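Local structure of gram-positive cocci surface proteins LPxTG domain-containing protein (Streptococcus pneumoniae, 3NZ3) at residues H27-D30 / Q35-K38; S75-I78 / K82-D85. The protein is a pneumococcal cell-wall-anchored surface protein whose mucin-binding domain, the part described here, probably mediates adhesion to host mucin. All coordinates share one frame; numbering follows the deposited sequence.

Contact 1 (H27-D30 / Q35-K38); sequences HYVD and QNVK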
loop_
_atom_site.group_PDB
_atom_site.type_symbol
_atom_site.label_atom_id
_atom_site.label_comp_id
_atom_site.label_asym_id
_atom_site.label_seq_id
_atom_site.Cartn_x
_atom_site.Cartn_y
_atom_site.Cartn_z
ATOM N N HIS A 27 -2.444 -9.508 3.091
ATOM C CA HIS A 27 -2.398 -10.682 3.962
ATOM C C HIS A 27 -2.793 -11.913 3.164
ATOM O O HIS A 27 -3.589 -11.824 2.221
ATOM C CB HIS A 27 -3.367 -10.557 5.138
ATOM C CG HIS A 27 -3.176 -9.329 5.971
ATOM N ND1 HIS A 27 -2.095 -9.156 6.809
ATOM C CD2 HIS A 27 -3.950 -8.227 6.119
ATOM C CE1 HIS A 27 -2.206 -7.994 7.431
ATOM N NE2 HIS A 27 -3.322 -7.411 7.030
ATOM N N TYR A 28 -2.250 -13.060 3.566
ATOM C CA TYR A 28 -2.534 -14.342 2.918
ATOM C C TYR A 28 -2.965 -15.323 3.997
ATOM O O TYR A 28 -2.161 -15.693 4.857
ATOM C CB TYR A 28 -1.293 -14.864 2.191
ATOM C CG TYR A 28 -0.780 -13.928 1.120
ATOM C CD1 TYR A 28 0.149 -12.932 1.422
ATOM C CD2 TYR A 28 -1.233 -14.030 -0.192
ATOM C CE1 TYR A 28 0.620 -12.056 0.433
ATOM C CE2 TYR A 28 -0.772 -13.169 -1.186
ATOM C CZ TYR A 28 0.153 -12.180 -0.863
ATOM O OH TYR A 28 0.612 -11.329 -1.844
ATOM N N VAL A 29 -4.235 -15.729 3.964
ATOM C CA VAL A 29 -4.792 -16.556 5.037
ATOM C C VAL A 29 -5.513 -17.811 4.542
ATOM O O VAL A 29 -5.926 -17.905 3.382
ATOM C CB VAL A 29 -5.744 -15.753 5.980
ATOM C CG1 VAL A 29 -5.057 -14.501 6.550
ATOM C CG2 VAL A 29 -7.044 -15.375 5.272
ATOM N N ASP A 30 -5.655 -18.776 5.443
ATOM C CA ASP A 30 -6.530 -19.915 5.213
ATOM C C ASP A 30 -7.979 -19.415 5.259
ATOM O O ASP A 30 -8.388 -18.766 6.226
ATOM C CB ASP A 30 -6.277 -20.977 6.288
ATOM C CG ASP A 30 -7.048 -22.261 6.051
ATOM O OD1 ASP A 30 -8.291 -22.221 6.010
ATOM O OD2 ASP A 30 -6.402 -23.320 5.928
ATOM N N GLN A 35 -5.632 -18.561 9.641
ATOM C CA GLN A 35 -4.194 -18.617 9.911
ATOM C C GLN A 35 -3.452 -18.027 8.711
ATOM O O GLN A 35 -3.845 -18.260 7.569
ATOM C CB GLN A 35 -3.770 -20.073 10.127
ATOM C CG GLN A 35 -2.532 -20.265 10.996
ATOM C CD GLN A 35 -2.782 -19.952 12.465
ATOM O OE1 GLN A 35 -1.999 -19.251 13.084
ATOM N NE2 GLN A 35 -3.878 -20.472 13.024
ATOM N N ASN A 36 -2.405 -17.240 8.962
ATOM C CA ASN A 36 -1.602 -16.697 7.868
ATOM C C ASN A 36 -0.760 -17.793 7.226
ATOM O O ASN A 36 -0.019 -18.499 7.914
ATOM C CB ASN A 36 -0.729 -15.522 8.330
ATOM C CG ASN A 36 -1.556 -14.338 8.803
ATOM O OD1 ASN A 36 -2.092 -14.354 9.908
ATOM N ND2 ASN A 36 -1.664 -13.306 7.970
ATOM N N VAL A 37 -0.895 -17.941 5.910
ATOM C CA VAL A 37 -0.252 -19.038 5.182
ATOM C C VAL A 37 0.975 -18.589 4.384
ATOM O O VAL A 37 1.707 -19.424 3.826
ATOM C CB VAL A 37 -1.259 -19.793 4.282
ATOM C CG1 VAL A 37 -2.287 -20.518 5.146
ATOM C CG2 VAL A 37 -1.949 -18.840 3.313
ATOM N N LYS A 38 1.176 -17.271 4.336
ATOM C CA LYS A 38 2.326 -16.629 3.703
ATOM C C LYS A 38 2.649 -15.362 4.488
ATOM O O LYS A 38 1.792 -14.839 5.209
ATOM C CB LYS A 38 2.005 -16.230 2.258
ATOM C CG LYS A 38 2.267 -17.274 1.197
ATOM C CD LYS A 38 1.728 -16.815 -0.169
ATOM C CE LYS A 38 2.506 -15.624 -0.713
ATOM N NZ LYS A 38 2.337 -15.442 -2.182
HETATM O O HOH W 1 -0.102 -12.875 5.479
HETATM O O HOH W 2 2.883 -12.418 -2.276
#
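The end of the long strand 14-30 and the short strand 36-37 form a small antiparallel hairpin, in which Val29 and Asn36 face each other as a non-hydrogen-bonded pair with their CA atoms 4.3 Å apart. Two backbone bonds hold it: Val37 N donates to Tyr28 O at 2.8 Å, and Asp30 N donates to Gln35 O, also at 2.8 Å. Tyr28 O also receives the CA-H of Asn36, while Gln35 O takes that of Val29.

The main side-chain contact is Lys38 laid across one face of the Tyr28 ring. Its CB touches Tyr28 CB at 3.6 Å; the chain then bends at chi3 (67°), which keeps CE and NZ over the same ring face. Lys38 CE stands 3.9 Å from the Tyr28 ring centroid, almost on the normal, as a CH-pi contact, and NZ makes a cation-pi contact farther out, toward CE2 and CZ. A water bonded to both Tyr28 OH and Lys38 NZ ties the ends of the two side chains together.

Beside Val29, the amide of Asn36 lies obliquely across the valine, ND2 to CG1 3.9 Å. A second water accepts from Tyr28 N and Asn36 ND2 and donates to Lys38 O, linking the strands where the chain turns a corner at Lys38. Val37 sets CG2 against the Tyr28 carbonyl, 3.5 Å from its O, and CG1 near Asp30 N.

Asp30 directs its carboxylate to Tyr81 OH and to the turn nitrogens of Val32 and Thr33. Across strand 14-30, His27 and Val29 make backbone bonds to strand 101-107, while Val37 packs on Ile78 and Tyr81 in the loop after strand 68-74.

Contact 2 (S75-I78 / K82-D85); sequences SGKI and KDPD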
loop_
_atom_site.group_PDB
_atom_site.type_symbol
_atom_site.label_atom_id
_atom_site.label_comp_id
_atom_site.label_asym_id
_atom_site.label_seq_id
_atom_site.Cartn_x
_atom_site.Cartn_y
_atom_site.Cartn_z
ATOM N N SER A 75 -0.283 -13.675 -6.289
ATOM C CA SER A 75 -0.458 -14.578 -5.152
ATOM C C SER A 75 0.080 -15.951 -5.535
ATOM O O SER A 75 -0.464 -16.612 -6.419
ATOM C CB SER A 75 -1.935 -14.688 -4.759
ATOM O OG SER A 75 -2.552 -13.416 -4.628
ATOM N N GLY A 76 1.149 -16.381 -4.874
ATOM C CA GLY A 76 1.797 -17.656 -5.221
ATOM C C GLY A 76 0.955 -18.866 -4.856
ATOM O O GLY A 76 0.040 -18.765 -4.036
ATOM N N LYS A 77 1.253 -20.006 -5.478
ATOM C CA LYS A 77 0.603 -21.268 -5.124
ATOM C C LYS A 77 1.201 -21.769 -3.815
ATOM O O LYS A 77 2.387 -21.564 -3.545
ATOM C CB LYS A 77 0.802 -22.335 -6.214
ATOM C CG LYS A 77 0.468 -21.907 -7.636
ATOM C CD LYS A 77 -1.030 -21.797 -7.876
ATOM C CE LYS A 77 -1.331 -21.678 -9.364
ATOM N NZ LYS A 77 -0.608 -20.536 -10.003
ATOM N N ILE A 78 0.372 -22.413 -3.000
ATOM C CA ILE A 78 0.832 -23.026 -1.755
ATOM C C ILE A 78 0.423 -24.493 -1.742
ATOM O O ILE A 78 -0.733 -24.825 -2.014
ATOM C CB ILE A 78 0.258 -22.311 -0.513
ATOM C CG1 ILE A 78 0.517 -20.801 -0.596
ATOM C CG2 ILE A 78 0.855 -22.891 0.778
ATOM C CD1 ILE A 78 -0.194 -20.006 0.465
ATOM N N LYS A 82 -5.917 -25.186 -2.614
ATOM C CA LYS A 82 -6.458 -24.831 -3.927
ATOM C C LYS A 82 -5.839 -23.502 -4.374
ATOM O O LYS A 82 -5.116 -22.862 -3.601
ATOM C CB LYS A 82 -7.979 -24.679 -3.850
ATOM C CG LYS A 82 -8.748 -25.914 -3.361
ATOM C CD LYS A 82 -10.204 -25.526 -3.141
ATOM C CE LYS A 82 -11.043 -26.664 -2.595
ATOM N NZ LYS A 82 -12.493 -26.310 -2.656
ATOM N N ASP A 83 -6.119 -23.090 -5.612
ATOM C CA ASP A 83 -5.678 -21.786 -6.108
ATOM C C ASP A 83 -6.340 -20.689 -5.280
ATOM O O ASP A 83 -7.506 -20.827 -4.906
ATOM C CB ASP A 83 -6.059 -21.598 -7.582
ATOM C CG ASP A 83 -5.261 -22.487 -8.524
ATOM O OD1 ASP A 83 -4.219 -23.058 -8.120
ATOM O OD2 ASP A 83 -5.684 -22.598 -9.692
ATOM N N PRO A 84 -5.607 -19.591 -4.999
ATOM C CA PRO A 84 -6.171 -18.496 -4.196
ATOM C C PRO A 84 -7.401 -17.854 -4.838
ATOM O O PRO A 84 -7.535 -17.880 -6.065
ATOM C CB PRO A 84 -5.023 -17.479 -4.136
ATOM C CG PRO A 84 -4.132 -17.820 -5.281
ATOM C CD PRO A 84 -4.222 -19.305 -5.418
ATOM N N ASP A 85 -8.286 -17.280 -4.018
ATOM C CA ASP A 85 -9.459 -16.564 -4.537
ATOM C C ASP A 85 -9.075 -15.341 -5.388
ATOM O O ASP A 85 -9.785 -14.974 -6.333
ATOM C CB ASP A 85 -10.448 -16.188 -3.407
ATOM C CG ASP A 85 -9.877 -15.192 -2.395
ATOM O OD1 ASP A 85 -8.648 -14.943 -2.364
ATOM O OD2 ASP A 85 -10.682 -14.651 -1.606
HETATM O O HOH W 3 -2.386 -22.579 -3.981
#
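A water joins the two sides of this loop: it accepts from Ile78 N at 2.9 Å and donates to Lys82 O at 2.8 Å, bridging backbones that have no direct hydrogen bond across the contact. Farther along, Pro84 turns its ring toward Ser75, and its CG meets Ser75 CB at 3.9 Å. The hydroxyl of Ser75 does not meet the proline: with OG anti to the carbonyl carbon (chi1 -49°), it bonds to Ile86 O.

At the surface, Lys77 and Asp83 cross obliquely. Bends at chi2 (-74°) and chi4 (-56°) fold the lysine so that its methylenes, rather than its ammonium, lie nearest the carboxylate; Asp83 OD1 is 3.4 Å from both CD and CE of Lys77. Lys77 NZ stays 4.8 Å from Asp83 OD1, too far for contact, although the opposite charges may still attract weakly.

Both segments belong to the loop between strands 68-74 and 88-94. Ser75, Ile78 and Pro84 pack on Tyr107 of strand 101-107, and the hydroxyl of Tyr107 bonds to Gly76 O; Asp85 makes backbone and side-chain bonds to Arg106 on that same strand.

The two contacts follow one another along the chain, 27-38 closing before 75-85 opens, yet their centres are only about 11 Å apart, on the same side of the centre of this elongated all-beta domain. They meet directly: Ile78 CD1 lies 3.5 Å from Val37 CG2 and also approaches Lys38 CG, while the Tyr28 ring comes near Ser75 OG. Strand 101-107 is common to both, running beside strand 14-30 in the mixed sheet and receiving the loop of contact 2 through Tyr107 and Arg106. Together they join the end of strand 14-30, with its short hairpin, to the loop connecting the two strands of the other sheet at this end of the mucin-binding domain.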